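PDB 6KBY: beta-lactamase from Klebsiella pneumoniae, which probably hydrolyses beta-lactam antibiotics to substituted beta-amino acids and binds adenosine monophosphate covalently. Local coordinates for residues A81-A84 with Q85-K89; G173-Y176 with E177-I180. All coordinates share one frame; numbering follows the deposited sequence.

How the contacts relate
The end of one helix and the short link between two others make a paired example of how backbone polar groups are satisfied where a helix stops or starts. Contact 1 is the C-terminal end of helix 72-86, where a hydroxyl donates to a carbonyl; contact 2 leads from the end of helix 158-171 into helix 176-187, where a hydroxyl accepts from an N-H. A81, S82 and A84 in contact 1 and Y176, A179 and I180 in contact 2 are buried; G88, K89, V174 and D178 are exposed. Y176 packs on A77 and L80, earlier in the helix that contact 1 ends. G88 ends helix 72-86 in a Schellman motif, and G173 does the same for helix 158-171, just before the serine cap.

Contact 1 of 2, residues A81-A84 with Q85-K89; sequences ASYA and QVSGK
S87 turns its hydroxyl back to the last turn of helix 72-86, where S87 OG donates to Y83 O at 2.8 Å. S87 N donates to the same oxygen at 3.0 Å, reaching it from the opposite face of the carbonyl plane, so one main-chain acceptor is gripped by the hydroxyl and the backbone N-H of one serine. With chi1 at -62°, OG stands beside its own backbone N and is also set over the centre of the Y83 ring, 3.9 Å above the plane. The serine hydroxyl in turn accepts from a water, 2.7 Å from S87 OG, which is weakly linked to Y83 OH.

Beyond this pair the chain leaves the helix through a Schellman motif. K89 N reaches back to A84 O at 2.9 Å, and G88 N to Q85 O at 3.0 Å, with G88 at positive phi. A turn earlier, a second water links the side chains of S82 and Q85, donating to S82 OG and to Q85 OE1, while S82 OG is also hydrogen-bonded to A259 O. Helix 255-262 supplies M256 and A259 against Y83, and A81 packs on L164 and A168 of helix 158-171.

Y83 O thus keeps its helical N-H and gains the hydroxyl as an extra donor, whereas A84 O and Q85 O take the Schellman bonds; V86 O is met from outside, by K255 NZ.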
loop_
_atom_site.group_PDB
_atom_site.type_symbol
_atom_site.label_atom_id
_atom_site.label_comp_id
_atom_site.label_asym_id
_atom_site.label_seq_id
_atom_site.Cartn_x
_atom_site.Cartn_y
_atom_site.Cartn_z
ATOM N N ALA A 81 -9.786 8.297 2.446
ATOM C CA ALA A 81 -11.005 8.089 3.225
ATOM C C ALA A 81 -10.853 8.626 4.640
ATOM O O ALA A 81 -11.783 9.230 5.191
ATOM C CB ALA A 81 -11.362 6.603 3.251
ATOM N N SER A 82 -9.682 8.416 5.243
ATOM C CA SER A 82 -9.427 8.930 6.578
ATOM C C SER A 82 -9.423 10.454 6.581
ATOM O O SER A 82 -9.943 11.085 7.513
ATOM C CB SER A 82 -8.098 8.367 7.074
ATOM O OG SER A 82 -7.863 8.746 8.408
ATOM N N TYR A 83 -8.857 11.065 5.537
ATOM C CA TYR A 83 -8.885 12.517 5.415
ATOM C C TYR A 83 -10.314 13.028 5.302
ATOM O O TYR A 83 -10.690 14.004 5.963
ATOM C CB TYR A 83 -8.046 12.935 4.209
ATOM C CG TYR A 83 -7.997 14.421 3.961
ATOM C CD1 TYR A 83 -7.271 15.260 4.794
ATOM C CD2 TYR A 83 -8.648 14.982 2.871
ATOM C CE1 TYR A 83 -7.216 16.624 4.561
ATOM C CE2 TYR A 83 -8.597 16.342 2.631
ATOM C CZ TYR A 83 -7.879 17.154 3.477
ATOM O OH TYR A 83 -7.821 18.510 3.244
ATOM N N ALA A 84 -11.138 12.365 4.494
ATOM C CA ALA A 84 -12.545 12.739 4.420
ATOM C C ALA A 84 -13.223 12.584 5.775
ATOM O O ALA A 84 -14.054 13.417 6.165
ATOM C CB ALA A 84 -13.252 11.894 3.361
ATOM N N GLN A 85 -12.880 11.527 6.508
ATOM C CA GLN A 85 -13.508 11.279 7.800
ATOM C C GLN A 85 -13.145 12.363 8.808
ATOM O O GLN A 85 -14.029 12.954 9.445
ATOM C CB GLN A 85 -13.106 9.890 8.298
ATOM C CG GLN A 85 -13.825 9.435 9.548
ATOM C CD GLN A 85 -13.017 9.707 10.789
ATOM O OE1 GLN A 85 -11.869 9.264 10.910
ATOM N NE2 GLN A 85 -13.602 10.448 11.721
ATOM N N VAL A 86 -11.852 12.661 8.952
ATOM C CA VAL A 86 -11.462 13.686 9.914
ATOM C C VAL A 86 -11.920 15.073 9.479
ATOM O O VAL A 86 -12.031 15.975 10.322
ATOM C CB VAL A 86 -9.961 13.612 10.261
ATOM C CG1 VAL A 86 -9.593 12.215 10.750
ATOM C CG2 VAL A 86 -9.118 14.019 9.074
ATOM N N SER A 87 -12.206 15.266 8.192
ATOM C CA SER A 87 -12.752 16.519 7.683
ATOM C C SER A 87 -14.262 16.615 7.840
ATOM O O SER A 87 -14.851 17.609 7.400
ATOM C CB SER A 87 -12.405 16.692 6.202
ATOM O OG SER A 87 -11.007 16.747 6.004
ATOM N N GLY A 88 -14.900 15.605 8.422
ATOM C CA GLY A 88 -16.329 15.651 8.651
ATOM C C GLY A 88 -17.189 15.301 7.460
ATOM O O GLY A 88 -18.398 15.560 7.497
ATOM N N LYS A 89 -16.616 14.703 6.414
ATOM C CA LYS A 89 -17.347 14.420 5.185
ATOM C C LYS A 89 -17.792 12.972 5.069
ATOM O O LYS A 89 -18.594 12.657 4.185
ATOM C CB LYS A 89 -16.489 14.776 3.963
ATOM C CG LYS A 89 -15.969 16.200 3.971
ATOM C CD LYS A 89 -17.109 17.201 4.001
ATOM C CE LYS A 89 -16.582 18.618 4.138
ATOM N NZ LYS A 89 -15.214 18.738 3.565
HETATM O O HOH W 1 -10.060 7.405 9.632
HETATM O O HOH W 2 -9.960 19.190 5.640
#

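Contact 2 of 2, residues G173-Y176 with E177-I180; sequences GVSY and EDAI
Y176 lays one face of its ring against I180, one helical turn further on. I180 CG1 sits 3.6 Å from the centroid of the Y176 ring and 22° off its normal, a CH-pi contact displaced toward the CZ-CE2 rim, near the hydroxyl. There I180 CD1 continues the overlap to Y176 OH, at 3.5 Å. Because CG of Y176 is anti to its backbone N (chi1 -175°), the ring leans outward and forward, toward the isoleucine. Their main chains are joined as well, I180 N donating to Y176 O at 2.9 Å. Elsewhere the tyrosine side chain also touches N225 and E226 of helix 224-228.

S175 is the N-cap. S175 OG accepts from D178 N at 3.1 Å in a nearly straight bond (163° at the hydrogen), and S175 O takes the first regular helical bond from A179 N. A capping box would return a direct bond from the aspartate to the cap residue's N-H; here a water does it, accepting from S175 N and donating to D178 OD2 at 2.7 Å.

E177 bends at chi2, which brings its carboxylate back beside the cap, with E177 OE1 3.7 Å from S175 CB. Its other oxygen, OE2, is hydrogen-bonded to N225 ND2. V174 adds an apolar touch through CG2, 3.7 Å from A179 CB.

With E177 and D178 both in the first turn, their negative charge would be expected to suit the positive end of the helix dipole, reinforcing a start already fixed by the serine cap.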
loop_
_atom_site.group_PDB
_atom_site.type_symbol
_atom_site.label_atom_id
_atom_site.label_comp_id
_atom_site.label_asym_id
_atom_site.label_seq_id
_atom_site.Cartn_x
_atom_site.Cartn_y
_atom_site.Cartn_z
ATOM N N GLY A 173 -16.091 15.983 -3.070
ATOM C CA GLY A 173 -16.556 16.744 -4.213
ATOM C C GLY A 173 -15.698 16.660 -5.454
ATOM O O GLY A 173 -15.840 17.504 -6.347
ATOM N N VAL A 174 -14.809 15.666 -5.550
ATOM C CA VAL A 174 -13.861 15.568 -6.656
ATOM C C VAL A 174 -13.760 14.119 -7.120
ATOM O O VAL A 174 -14.163 13.186 -6.422
ATOM C CB VAL A 174 -12.462 16.106 -6.275
ATOM C CG1 VAL A 174 -12.518 17.609 -6.012
ATOM C CG2 VAL A 174 -11.927 15.365 -5.062
ATOM N N SER A 175 -13.214 13.937 -8.320
ATOM C CA SER A 175 -12.889 12.597 -8.782
ATOM C C SER A 175 -11.740 12.037 -7.946
ATOM O O SER A 175 -10.979 12.778 -7.324
ATOM C CB SER A 175 -12.443 12.632 -10.242
ATOM O OG SER A 175 -11.204 13.309 -10.365
ATOM N N TYR A 176 -11.606 10.710 -7.944
ATOM C CA TYR A 176 -10.509 10.095 -7.203
ATOM C C TYR A 176 -9.158 10.563 -7.729
ATOM O O TYR A 176 -8.235 10.831 -6.952
ATOM C CB TYR A 176 -10.611 8.567 -7.252
ATOM C CG TYR A 176 -9.565 7.907 -6.393
ATOM C CD1 TYR A 176 -9.700 7.892 -5.018
ATOM C CD2 TYR A 176 -8.432 7.324 -6.950
ATOM C CE1 TYR A 176 -8.749 7.314 -4.214
ATOM C CE2 TYR A 176 -7.461 6.737 -6.147
ATOM C CZ TYR A 176 -7.631 6.738 -4.775
ATOM O OH TYR A 176 -6.699 6.176 -3.933
ATOM N N GLU A 177 -9.034 10.690 -9.050
ATOM C CA GLU A 177 -7.778 11.128 -9.644
ATOM C C GLU A 177 -7.410 12.528 -9.175
ATOM O O GLU A 177 -6.251 12.789 -8.831
ATOM C CB GLU A 177 -7.898 11.085 -11.167
ATOM C CG GLU A 177 -8.116 9.695 -11.753
ATOM C CD GLU A 177 -9.451 9.061 -11.357
ATOM O OE1 GLU A 177 -10.491 9.754 -11.431
ATOM O OE2 GLU A 177 -9.457 7.873 -10.952
ATOM N N ASP A 178 -8.385 13.445 -9.157
ATOM C CA ASP A 178 -8.129 14.789 -8.647
ATOM C C ASP A 178 -7.835 14.765 -7.153
ATOM O O ASP A 178 -6.949 15.480 -6.678
ATOM C CB ASP A 178 -9.330 15.704 -8.913
ATOM C CG ASP A 178 -9.347 16.271 -10.317
ATOM O OD1 ASP A 178 -8.382 16.047 -11.075
ATOM O OD2 ASP A 178 -10.337 16.960 -10.651
ATOM N N ALA A 179 -8.582 13.963 -6.392
ATOM C CA ALA A 179 -8.340 13.888 -4.956
ATOM C C ALA A 179 -6.901 13.482 -4.660
ATOM O O ALA A 179 -6.254 14.051 -3.776
ATOM C CB ALA A 179 -9.310 12.900 -4.315
ATOM N N ILE A 180 -6.384 12.508 -5.403
ATOM C CA ILE A 180 -5.043 11.997 -5.147
ATOM C C ILE A 180 -3.977 12.939 -5.695
ATOM O O ILE A 180 -3.036 13.311 -4.989
ATOM C CB ILE A 180 -4.904 10.575 -5.721
ATOM C CG1 ILE A 180 -5.825 9.593 -4.983
ATOM C CG2 ILE A 180 -3.461 10.117 -5.688
ATOM C CD1 ILE A 180 -5.591 9.513 -3.485
HETATM O O HOH W 3 -12.858 16.385 -9.857
#